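Local coordinates for protein SsRai1 (Scheffersomyces stipitis, PDB 5BTO) that removes the NAD cap from the 5' end of RNAs in a metal-dependent hydrolysis and binds the exoribonuclease RAT1, stabilising it and stimulating its activity, at residues K27-F32 with T95-E100; Q142-S147 with S392-W397; V270-K275 with Y293-D298. One frame throughout, in Å; residues are numbered along the deposited sequence.

Contact 1. Residues K27-F32 with T95-E100; sequences KEIFAF and TKYEQE
Glu98 OE1 is the polar atom gripped by several groups on the helix that presses Tyr97 against Ile29 and Phe30: it takes both the indole NE1 of Trp397 and the NE of Arg398, while OE2 of the same carboxylate receives the backbone N of Val107. These partners pin a buried charge next to the aromatic contact proper. There, Ile29 reaches over one face of the Tyr97 ring; its CD1 sits 3.8 Å above the plane, displaced toward the rim, in a CH-pi contact 23° off the ring normal. Phe30 comes in at the root of the same side chain, its CD1 3.5 Å from Tyr97 CB. The two rings are nearly parallel, with planes at 26°, but are slid so far apart that they barely overlap. That two consecutive strand residues can both point toward helix 87-101 follows from a classic beta bulge: Ile29 and Phe30 together face Val220 of the adjoining antiparallel strand 216-225, in the large mixed sheet of this PD-(D/E)XK nuclease. Tyr97 answers with CG anti to its own N (chi1 169°), which throws the ring out across the strand, and Ile29 CG2 stands 3.9 Å from its OH. On the same helix, Lys96 NZ makes a salt bridge of 3.0 Å to OE2 of Glu100 one turn further on, meeting the carboxylate on its syn side.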
loop_
_atom_site.group_PDB
_atom_site.type_symbol
_atom_site.label_atom_id
_atom_site.label_comp_id
_atom_site.label_asym_id
_atom_site.label_seq_id
_atom_site.Cartn_x
_atom_site.Cartn_y
_atom_site.Cartn_z
ATOM N N LYS A 27 -8.978 -27.741 -7.474
ATOM C CA LYS A 27 -9.675 -28.943 -7.912
ATOM C C LYS A 27 -10.650 -28.599 -9.033
ATOM O O LYS A 27 -11.454 -27.672 -8.900
ATOM C CB LYS A 27 -10.430 -29.561 -6.733
ATOM C CG LYS A 27 -11.438 -30.611 -7.138
ATOM C CD LYS A 27 -12.224 -31.135 -5.937
ATOM C CE LYS A 27 -13.274 -32.139 -6.382
ATOM N NZ LYS A 27 -13.937 -32.832 -5.242
ATOM N N GLU A 28 -10.580 -29.325 -10.144
ATOM C CA GLU A 28 -11.534 -29.095 -11.224
ATOM C C GLU A 28 -12.921 -29.563 -10.803
ATOM O O GLU A 28 -13.074 -30.668 -10.239
ATOM C CB GLU A 28 -11.134 -29.846 -12.501
ATOM C CG GLU A 28 -12.103 -29.595 -13.660
ATOM C CD GLU A 28 -11.689 -30.292 -14.948
ATOM O OE1 GLU A 28 -10.710 -29.849 -15.601
ATOM O OE2 GLU A 28 -12.357 -31.274 -15.310
ATOM N N ILE A 29 -13.932 -28.757 -11.100
ATOM C CA ILE A 29 -15.312 -29.186 -10.839
ATOM C C ILE A 29 -16.148 -29.361 -12.109
ATOM O O ILE A 29 -17.104 -30.133 -12.118
ATOM C CB ILE A 29 -16.046 -28.281 -9.813
ATOM C CG1 ILE A 29 -15.905 -26.805 -10.182
ATOM C CG2 ILE A 29 -15.518 -28.538 -8.416
ATOM C CD1 ILE A 29 -16.965 -25.911 -9.511
ATOM N N PHE A 30 -15.794 -28.649 -13.176
ATOM C CA PHE A 30 -16.423 -28.871 -14.482
ATOM C C PHE A 30 -15.565 -28.295 -15.598
ATOM O O PHE A 30 -14.589 -27.602 -15.334
ATOM C CB PHE A 30 -17.873 -28.330 -14.541
ATOM C CG PHE A 30 -18.012 -26.838 -14.292
ATOM C CD1 PHE A 30 -18.194 -26.349 -13.004
ATOM C CD2 PHE A 30 -18.033 -25.934 -15.350
ATOM C CE1 PHE A 30 -18.354 -24.980 -12.767
ATOM C CE2 PHE A 30 -18.192 -24.548 -15.117
ATOM C CZ PHE A 30 -18.362 -24.089 -13.830
ATOM N N ALA A 31 -15.924 -28.590 -16.841
ATOM C CA ALA A 31 -15.209 -28.034 -17.977
ATOM C C ALA A 31 -16.197 -27.658 -19.056
ATOM O O ALA A 31 -17.343 -28.097 -19.036
ATOM C CB ALA A 31 -14.172 -29.045 -18.509
ATOM N N PHE A 32 -15.768 -26.807 -19.980
ATOM C CA PHE A 32 -16.522 -26.577 -21.203
ATOM C C PHE A 32 -15.553 -26.297 -22.341
ATOM O O PHE A 32 -14.348 -26.195 -22.111
ATOM C CB PHE A 32 -17.602 -25.487 -21.032
ATOM C CG PHE A 32 -17.071 -24.094 -20.745
ATOM C CD1 PHE A 32 -16.721 -23.718 -19.456
ATOM C CD2 PHE A 32 -16.983 -23.150 -21.759
ATOM C CE1 PHE A 32 -16.265 -22.425 -19.189
ATOM C CE2 PHE A 32 -16.533 -21.852 -21.502
ATOM C CZ PHE A 32 -16.175 -21.491 -20.217
ATOM N N THR A 95 -24.212 -22.867 -14.329
ATOM C CA THR A 95 -25.612 -23.190 -14.075
ATOM C C THR A 95 -25.827 -24.697 -14.219
ATOM O O THR A 95 -26.472 -25.327 -13.383
ATOM C CB THR A 95 -26.536 -22.423 -15.029
ATOM O OG1 THR A 95 -26.412 -21.012 -14.777
ATOM C CG2 THR A 95 -27.992 -22.833 -14.810
ATOM N N LYS A 96 -25.274 -25.257 -15.280
ATOM C CA LYS A 96 -25.416 -26.691 -15.537
ATOM C C LYS A 96 -24.794 -27.489 -14.401
ATOM O O LYS A 96 -25.364 -28.470 -13.921
ATOM C CB LYS A 96 -24.772 -27.028 -16.873
ATOM C CG LYS A 96 -24.899 -28.494 -17.302
ATOM C CD LYS A 96 -24.238 -28.674 -18.655
ATOM C CE LYS A 96 -24.344 -30.118 -19.152
ATOM N NZ LYS A 96 -25.771 -30.554 -19.273
ATOM N N TYR A 97 -23.613 -27.067 -13.962
ATOM C CA TYR A 97 -22.967 -27.723 -12.836
ATOM C C TYR A 97 -23.809 -27.665 -11.551
ATOM O O TYR A 97 -23.972 -28.675 -10.853
ATOM C CB TYR A 97 -21.563 -27.139 -12.596
ATOM C CG TYR A 97 -20.966 -27.606 -11.292
ATOM C CD1 TYR A 97 -20.376 -28.857 -11.192
ATOM C CD2 TYR A 97 -21.027 -26.813 -10.147
ATOM C CE1 TYR A 97 -19.848 -29.303 -10.010
ATOM C CE2 TYR A 97 -20.496 -27.257 -8.947
ATOM C CZ TYR A 97 -19.912 -28.511 -8.890
ATOM O OH TYR A 97 -19.379 -28.983 -7.714
ATOM N N GLU A 98 -24.351 -26.494 -11.234
ATOM C CA GLU A 98 -25.111 -26.351 -10.004
ATOM C C GLU A 98 -26.361 -27.230 -10.022
ATOM O O GLU A 98 -26.678 -27.898 -9.038
ATOM C CB GLU A 98 -25.433 -24.875 -9.732
ATOM C CG GLU A 98 -24.146 -24.075 -9.516
ATOM C CD GLU A 98 -24.369 -22.595 -9.259
ATOM O OE1 GLU A 98 -25.456 -22.072 -9.591
ATOM O OE2 GLU A 98 -23.426 -21.961 -8.729
ATOM N N GLN A 99 -27.036 -27.244 -11.163
ATOM C CA GLN A 99 -28.235 -28.076 -11.355
ATOM C C GLN A 99 -27.956 -29.576 -11.277
ATOM O O GLN A 99 -28.735 -30.335 -10.692
ATOM C CB GLN A 99 -28.840 -27.771 -12.716
ATOM C CG GLN A 99 -29.489 -26.406 -12.798
ATOM C CD GLN A 99 -29.802 -26.005 -14.219
ATOM O OE1 GLN A 99 -29.317 -26.619 -15.169
ATOM N NE2 GLN A 99 -30.625 -24.972 -14.376
ATOM N N GLU A 100 -26.858 -30.008 -11.889
ATOM C CA GLU A 100 -26.649 -31.443 -12.111
ATOM C C GLU A 100 -25.692 -32.134 -11.144
ATOM O O GLU A 100 -25.780 -33.353 -10.943
ATOM C CB GLU A 100 -26.227 -31.691 -13.562
ATOM C CG GLU A 100 -27.308 -31.272 -14.555
ATOM C CD GLU A 100 -26.869 -31.356 -15.999
ATOM O OE1 GLU A 100 -25.794 -31.927 -16.266
ATOM O OE2 GLU A 100 -27.612 -30.853 -16.870
#

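Contact 2. Residues Q142-S147 with S392-W397; sequences QLFINS and SEFKQW
Phe144 and Phe394 reach for each other from opposite directions, and the packing is concentrated at the far ends of their rings. Phe144 CZ comes to 3.6 Å from Phe394 CE2, arriving at the edge of the Phe394 ring and near its plane. The adjacent atoms follow closely, with Phe144 CE2 3.7 Å from Phe394 CZ, so that one ring bond of each residue lies against one of the other. The planes are inclined at 73° and the centroids are 5.6 Å apart. Such reach is needed because the two CA atoms are separated by 12.3 Å: Phe394 extends its ring from the helix with CG anti to the backbone N (chi1 177°). The arrangement fastens the C-terminal helix 392-400 to strand 142-147, a strand well within the mixed sheet, flanked by the antiparallel strand 132-139 and the parallel strand 111-114. Leu91, Ile112 and Tyr139 pack around Phe144, and Thr95 of helix 87-101 touches Phe394. With an alanine in place of Phe144, the outer edge of the Phe394 ring would probably lose its mate and a gap would open between helix and sheet. The other side of the helix is far looser. Ser392, Glu393 and Gln396 are exposed there, and the polar link between the first two, from Ser392 OG to Glu393 OE1, is weak at 3.3 Å. Beside the buried rings, Gln142 spans the same interface in polar fashion, its OE1 accepting a hydrogen bond from Arg398 NH1 and its NE2 donating to Val109 O.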
loop_
_atom_site.group_PDB
_atom_site.type_symbol
_atom_site.label_atom_id
_atom_site.label_comp_id
_atom_site.label_asym_id
_atom_site.label_seq_id
_atom_site.Cartn_x
_atom_site.Cartn_y
_atom_site.Cartn_z
ATOM N N GLN A 142 -21.963 -13.289 -3.844
ATOM C CA GLN A 142 -20.713 -13.639 -4.526
ATOM C C GLN A 142 -20.238 -12.489 -5.406
ATOM O O GLN A 142 -21.047 -11.678 -5.865
ATOM C CB GLN A 142 -20.922 -14.898 -5.382
ATOM C CG GLN A 142 -21.403 -16.084 -4.583
ATOM C CD GLN A 142 -21.692 -17.305 -5.437
ATOM O OE1 GLN A 142 -22.252 -17.204 -6.531
ATOM N NE2 GLN A 142 -21.302 -18.470 -4.937
ATOM N N LEU A 143 -18.927 -12.398 -5.627
ATOM C CA LEU A 143 -18.394 -11.393 -6.545
ATOM C C LEU A 143 -18.103 -12.001 -7.911
ATOM O O LEU A 143 -17.454 -13.034 -8.009
ATOM C CB LEU A 143 -17.111 -10.757 -6.000
ATOM C CG LEU A 143 -17.202 -9.979 -4.691
ATOM C CD1 LEU A 143 -15.880 -9.228 -4.445
ATOM C CD2 LEU A 143 -18.396 -9.010 -4.716
ATOM N N PHE A 144 -18.593 -11.350 -8.957
ATOM C CA PHE A 144 -18.329 -11.766 -10.331
ATOM C C PHE A 144 -17.387 -10.753 -10.960
ATOM O O PHE A 144 -17.629 -9.544 -10.881
ATOM C CB PHE A 144 -19.646 -11.864 -11.116
ATOM C CG PHE A 144 -20.590 -12.902 -10.577
ATOM C CD1 PHE A 144 -21.338 -12.653 -9.431
ATOM C CD2 PHE A 144 -20.731 -14.122 -11.211
ATOM C CE1 PHE A 144 -22.205 -13.606 -8.922
ATOM C CE2 PHE A 144 -21.597 -15.085 -10.711
ATOM C CZ PHE A 144 -22.329 -14.832 -9.564
ATOM N N ILE A 145 -16.289 -11.236 -11.543
ATOM C CA ILE A 145 -15.252 -10.339 -12.065
ATOM C C ILE A 145 -14.946 -10.662 -13.519
ATOM O O ILE A 145 -14.638 -11.817 -13.848
ATOM C CB ILE A 145 -13.951 -10.463 -11.244
ATOM C CG1 ILE A 145 -14.239 -10.180 -9.759
ATOM C CG2 ILE A 145 -12.861 -9.513 -11.788
ATOM C CD1 ILE A 145 -13.019 -10.245 -8.856
ATOM N N ASN A 146 -15.041 -9.661 -14.391
ATOM C CA ASN A 146 -14.630 -9.831 -15.785
ATOM C C ASN A 146 -13.932 -8.592 -16.302
ATOM O O ASN A 146 -14.015 -7.527 -15.695
ATOM C CB ASN A 146 -15.815 -10.151 -16.708
ATOM C CG ASN A 146 -15.362 -10.759 -18.046
ATOM O OD1 ASN A 146 -14.227 -11.227 -18.177
ATOM N ND2 ASN A 146 -16.239 -10.748 -19.033
ATOM N N SER A 147 -13.250 -8.727 -17.430
ATOM C CA SER A 147 -12.753 -7.555 -18.137
ATOM C C SER A 147 -13.933 -6.784 -18.717
ATOM O O SER A 147 -15.039 -7.319 -18.858
ATOM C CB SER A 147 -11.816 -7.977 -19.269
ATOM O OG SER A 147 -12.429 -8.959 -20.092
ATOM N N SER A 392 -29.770 -13.582 -18.113
ATOM C CA SER A 392 -31.117 -13.795 -17.591
ATOM C C SER A 392 -31.294 -15.240 -17.127
ATOM O O SER A 392 -31.939 -15.498 -16.112
ATOM C CB SER A 392 -32.184 -13.403 -18.618
ATOM O OG SER A 392 -32.064 -14.154 -19.813
ATOM N N GLU A 393 -30.702 -16.175 -17.862
ATOM C CA GLU A 393 -30.802 -17.586 -17.508
ATOM C C GLU A 393 -30.156 -17.859 -16.150
ATOM O O GLU A 393 -30.698 -18.591 -15.326
ATOM C CB GLU A 393 -30.157 -18.464 -18.591
ATOM C CG GLU A 393 -30.912 -18.493 -19.921
ATOM C CD GLU A 393 -30.690 -17.250 -20.783
ATOM O OE1 GLU A 393 -29.800 -16.424 -20.463
ATOM O OE2 GLU A 393 -31.416 -17.110 -21.794
ATOM N N PHE A 394 -28.988 -17.267 -15.911
ATOM C CA PHE A 394 -28.299 -17.504 -14.656
ATOM C C PHE A 394 -29.065 -16.894 -13.480
ATOM O O PHE A 394 -29.210 -17.521 -12.433
ATOM C CB PHE A 394 -26.875 -16.944 -14.739
ATOM C CG PHE A 394 -26.093 -17.066 -13.467
ATOM C CD1 PHE A 394 -25.632 -18.301 -13.029
ATOM C CD2 PHE A 394 -25.781 -15.933 -12.725
ATOM C CE1 PHE A 394 -24.901 -18.408 -11.861
ATOM C CE2 PHE A 394 -25.052 -16.029 -11.560
ATOM C CZ PHE A 394 -24.605 -17.254 -11.124
ATOM N N LYS A 395 -29.554 -15.670 -13.647
ATOM C CA LYS A 395 -30.285 -15.016 -12.568
ATOM C C LYS A 395 -31.565 -15.771 -12.224
ATOM O O LYS A 395 -31.890 -15.958 -11.053
ATOM C CB LYS A 395 -30.603 -13.562 -12.926
ATOM C CG LYS A 395 -29.341 -12.697 -13.041
ATOM C CD LYS A 395 -29.664 -11.233 -13.252
ATOM C CE LYS A 395 -30.251 -10.971 -14.632
ATOM N NZ LYS A 395 -30.738 -9.552 -14.738
ATOM N N GLN A 396 -32.274 -16.214 -13.250
ATOM C CA GLN A 396 -33.508 -16.962 -13.026
ATOM C C GLN A 396 -33.211 -18.242 -12.250
ATOM O O GLN A 396 -33.931 -18.602 -11.315
ATOM C CB GLN A 396 -34.201 -17.276 -14.353
ATOM C CG GLN A 396 -35.591 -17.856 -14.204
ATOM C CD GLN A 396 -36.248 -18.098 -15.542
ATOM O OE1 GLN A 396 -36.321 -19.232 -16.014
ATOM N NE2 GLN A 396 -36.729 -17.030 -16.166
ATOM N N TRP A 397 -32.134 -18.922 -12.631
ATOM C CA TRP A 397 -31.723 -20.116 -11.913
ATOM C C TRP A 397 -31.436 -19.808 -10.448
ATOM O O TRP A 397 -31.976 -20.453 -9.563
ATOM C CB TRP A 397 -30.509 -20.783 -12.583
ATOM C CG TRP A 397 -29.744 -21.699 -11.681
ATOM C CD1 TRP A 397 -28.440 -21.555 -11.276
ATOM C CD2 TRP A 397 -30.224 -22.899 -11.063
ATOM N NE1 TRP A 397 -28.089 -22.586 -10.443
ATOM C CE2 TRP A 397 -29.164 -23.427 -10.296
ATOM C CE3 TRP A 397 -31.448 -23.578 -11.082
ATOM C CZ2 TRP A 397 -29.287 -24.599 -9.561
ATOM C CZ3 TRP A 397 -31.568 -24.743 -10.347
ATOM C CH2 TRP A 397 -30.493 -25.247 -9.601
#

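Contact 3. Residues V270-K275 with Y293-D298; sequences VNFEKK and YGFRDD
A beta-alpha-beta unit, strand 254-261, helix 266-286 and strand 290-296, is held together here by an aromatic cluster on the helix-facing side of its second strand. The first strand carries Glu256, a metal ligand, and Lys258, which binds substrate and touches Tyr293, so the cluster lies next to the active site of this nuclease fold. Phe272 is the middle ring and takes part in two edge-to-face pairs, playing a different role in each. Toward Tyr293 it offers its edge: CE1 stands 3.6 Å above the centre of the tyrosine ring, with the planes at 86°. Toward Phe295 it offers a face, over whose rim the edge of that ring arrives, Phe295 CZ lying 3.9 Å from Phe272 CZ. With CG anti to the backbone N (chi1 -179°), the ring of Phe272 is carried toward the strand, where it meets both partners. Thr260 and Tyr308, from the neighbouring strands, also touch Phe272. Lys275, at the exposed side, runs past the cluster in an extended chain to hydrogen-bond Thr260 OG1 through NZ. Tyr293 OH is hydrogen-bonded to Thr279 OG1, and Lys275 CB packs 3.8 Å from that same tyrosine oxygen.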
loop_
_atom_site.group_PDB
_atom_site.type_symbol
_atom_site.label_atom_id
_atom_site.label_comp_id
_atom_site.label_asym_id
_atom_site.label_seq_id
_atom_site.Cartn_x
_atom_site.Cartn_y
_atom_site.Cartn_z
ATOM N N VAL A 270 16.385 -12.238 -20.842
ATOM C CA VAL A 270 15.482 -11.244 -20.249
ATOM C C VAL A 270 14.050 -11.413 -20.735
ATOM O O VAL A 270 13.100 -11.453 -19.925
ATOM C CB VAL A 270 15.943 -9.817 -20.578
ATOM C CG1 VAL A 270 14.820 -8.810 -20.314
ATOM C CG2 VAL A 270 17.176 -9.485 -19.773
ATOM N N ASN A 271 13.893 -11.501 -22.054
ATOM C CA ASN A 271 12.579 -11.656 -22.661
ATOM C C ASN A 271 11.933 -12.922 -22.131
ATOM O O ASN A 271 10.754 -12.931 -21.773
ATOM C CB ASN A 271 12.663 -11.742 -24.191
ATOM C CG ASN A 271 13.055 -10.423 -24.845
ATOM O OD1 ASN A 271 12.907 -9.356 -24.256
ATOM N ND2 ASN A 271 13.550 -10.500 -26.084
ATOM N N PHE A 272 12.712 -13.997 -22.075
ATOM C CA PHE A 272 12.160 -15.273 -21.658
ATOM C C PHE A 272 11.680 -15.224 -20.214
ATOM O O PHE A 272 10.616 -15.769 -19.876
ATOM C CB PHE A 272 13.195 -16.387 -21.830
ATOM C CG PHE A 272 12.695 -17.749 -21.433
ATOM C CD1 PHE A 272 11.442 -18.185 -21.829
ATOM C CD2 PHE A 272 13.478 -18.588 -20.667
ATOM C CE1 PHE A 272 10.977 -19.439 -21.456
ATOM C CE2 PHE A 272 13.022 -19.854 -20.299
ATOM C CZ PHE A 272 11.769 -20.276 -20.697
ATOM N N GLU A 273 12.461 -14.580 -19.352
ATOM C CA GLU A 273 12.111 -14.569 -17.938
ATOM C C GLU A 273 10.748 -13.940 -17.686
ATOM O O GLU A 273 9.985 -14.434 -16.849
ATOM C CB GLU A 273 13.172 -13.875 -17.086
ATOM C CG GLU A 273 12.896 -14.042 -15.600
ATOM C CD GLU A 273 13.792 -13.193 -14.747
ATOM O OE1 GLU A 273 13.548 -11.969 -14.678
ATOM O OE2 GLU A 273 14.733 -13.750 -14.148
ATOM N N LYS A 274 10.447 -12.856 -18.399
ATOM C CA LYS A 274 9.142 -12.210 -18.284
ATOM C C LYS A 274 8.029 -13.188 -18.645
ATOM O O LYS A 274 6.996 -13.244 -17.972
ATOM C CB LYS A 274 9.048 -10.976 -19.192
ATOM C CG LYS A 274 9.979 -9.847 -18.812
ATOM C CD LYS A 274 9.846 -8.683 -19.789
ATOM C CE LYS A 274 8.380 -8.328 -20.032
ATOM N NZ LYS A 274 7.643 -8.073 -18.760
ATOM N N LYS A 275 8.249 -13.956 -19.710
ATOM C CA LYS A 275 7.242 -14.901 -20.186
ATOM C C LYS A 275 7.117 -16.061 -19.212
ATOM O O LYS A 275 6.014 -16.527 -18.916
ATOM C CB LYS A 275 7.609 -15.438 -21.578
ATOM C CG LYS A 275 7.588 -14.395 -22.696
ATOM C CD LYS A 275 8.005 -15.017 -24.031
ATOM C CE LYS A 275 8.161 -13.969 -25.120
ATOM N NZ LYS A 275 8.565 -14.598 -26.407
ATOM N N TYR A 293 8.096 -25.709 -22.900
ATOM C CA TYR A 293 8.462 -24.623 -23.804
ATOM C C TYR A 293 9.173 -25.157 -25.038
ATOM O O TYR A 293 10.120 -25.939 -24.931
ATOM C CB TYR A 293 9.373 -23.598 -23.117
ATOM C CG TYR A 293 8.631 -22.396 -22.604
ATOM C CD1 TYR A 293 8.371 -21.307 -23.432
ATOM C CD2 TYR A 293 8.174 -22.358 -21.295
ATOM C CE1 TYR A 293 7.681 -20.199 -22.952
ATOM C CE2 TYR A 293 7.476 -21.269 -20.812
ATOM C CZ TYR A 293 7.232 -20.197 -21.644
ATOM O OH TYR A 293 6.545 -19.108 -21.156
ATOM N N GLY A 294 8.711 -24.728 -26.204
ATOM C CA GLY A 294 9.439 -24.968 -27.446
ATOM C C GLY A 294 10.233 -23.726 -27.807
ATOM O O GLY A 294 9.708 -22.612 -27.768
ATOM N N PHE A 295 11.508 -23.919 -28.131
ATOM C CA PHE A 295 12.411 -22.817 -28.438
ATOM C C PHE A 295 12.703 -22.794 -29.932
ATOM O O PHE A 295 13.130 -23.797 -30.499
ATOM C CB PHE A 295 13.716 -22.969 -27.648
ATOM C CG PHE A 295 13.544 -22.860 -26.155
ATOM C CD1 PHE A 295 13.204 -23.972 -25.394
ATOM C CD2 PHE A 295 13.712 -21.635 -25.510
ATOM C CE1 PHE A 295 13.034 -23.865 -24.010
ATOM C CE2 PHE A 295 13.546 -21.522 -24.135
ATOM C CZ PHE A 295 13.212 -22.638 -23.384
ATOM N N ARG A 296 12.472 -21.652 -30.574
ATOM C CA ARG A 296 12.584 -21.584 -32.030
ATOM C C ARG A 296 13.533 -20.487 -32.477
ATOM O O ARG A 296 13.735 -19.512 -31.759
ATOM C CB ARG A 296 11.200 -21.394 -32.664
ATOM C CG ARG A 296 10.395 -20.249 -32.059
ATOM C CD ARG A 296 10.268 -19.103 -33.047
ATOM N NE ARG A 296 9.891 -17.851 -32.401
ATOM C CZ ARG A 296 10.444 -16.674 -32.680
ATOM N NH1 ARG A 296 11.406 -16.590 -33.591
ATOM N NH2 ARG A 296 10.045 -15.582 -32.041
ATOM N N ASP A 297 14.115 -20.650 -33.665
ATOM C CA ASP A 297 15.053 -19.658 -34.178
ATOM C C ASP A 297 14.367 -18.601 -35.051
ATOM O O ASP A 297 13.141 -18.560 -35.136
ATOM C CB ASP A 297 16.249 -20.316 -34.891
ATOM C CG ASP A 297 15.858 -21.084 -36.151
ATOM O OD1 ASP A 297 14.765 -20.851 -36.706
ATOM O OD2 ASP A 297 16.679 -21.916 -36.609
ATOM N N ASP A 298 15.164 -17.735 -35.672
ATOM C CA ASP A 298 14.648 -16.687 -36.557
ATOM C C ASP A 298 13.818 -17.217 -37.717
ATOM O O ASP A 298 12.895 -16.550 -38.187
ATOM C CB ASP A 298 15.798 -15.861 -37.134
ATOM C CG ASP A 298 16.238 -14.757 -36.212
ATOM O OD1 ASP A 298 15.469 -13.785 -36.046
ATOM O OD2 ASP A 298 17.356 -14.858 -35.664
#

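Contacts 1 and 2 are neighbours, with centres about 15 Å apart. Both draw on the large mixed sheet, and their helices, 87-101 and 392-400, pack directly on each other, Thr95 CG2 lying 3.8 Å from Trp397 CG. Contact 3 lies across the chain's centre, about 35 Å from contact 1 and about 38 Å from contact 2 between centres, and belongs to the separate four-stranded sheet. In sequence, contact 1 is complete before contact 2 begins; strand 142-147 comes next, both halves of contact 3 follow, and only then does helix 392-400 return to close contact 2. The C-terminal helix thus ties the chain's end back to strand 142-147 and helix 87-101 of the first half, while contact 3 is a local unit beside the metal-binding residues.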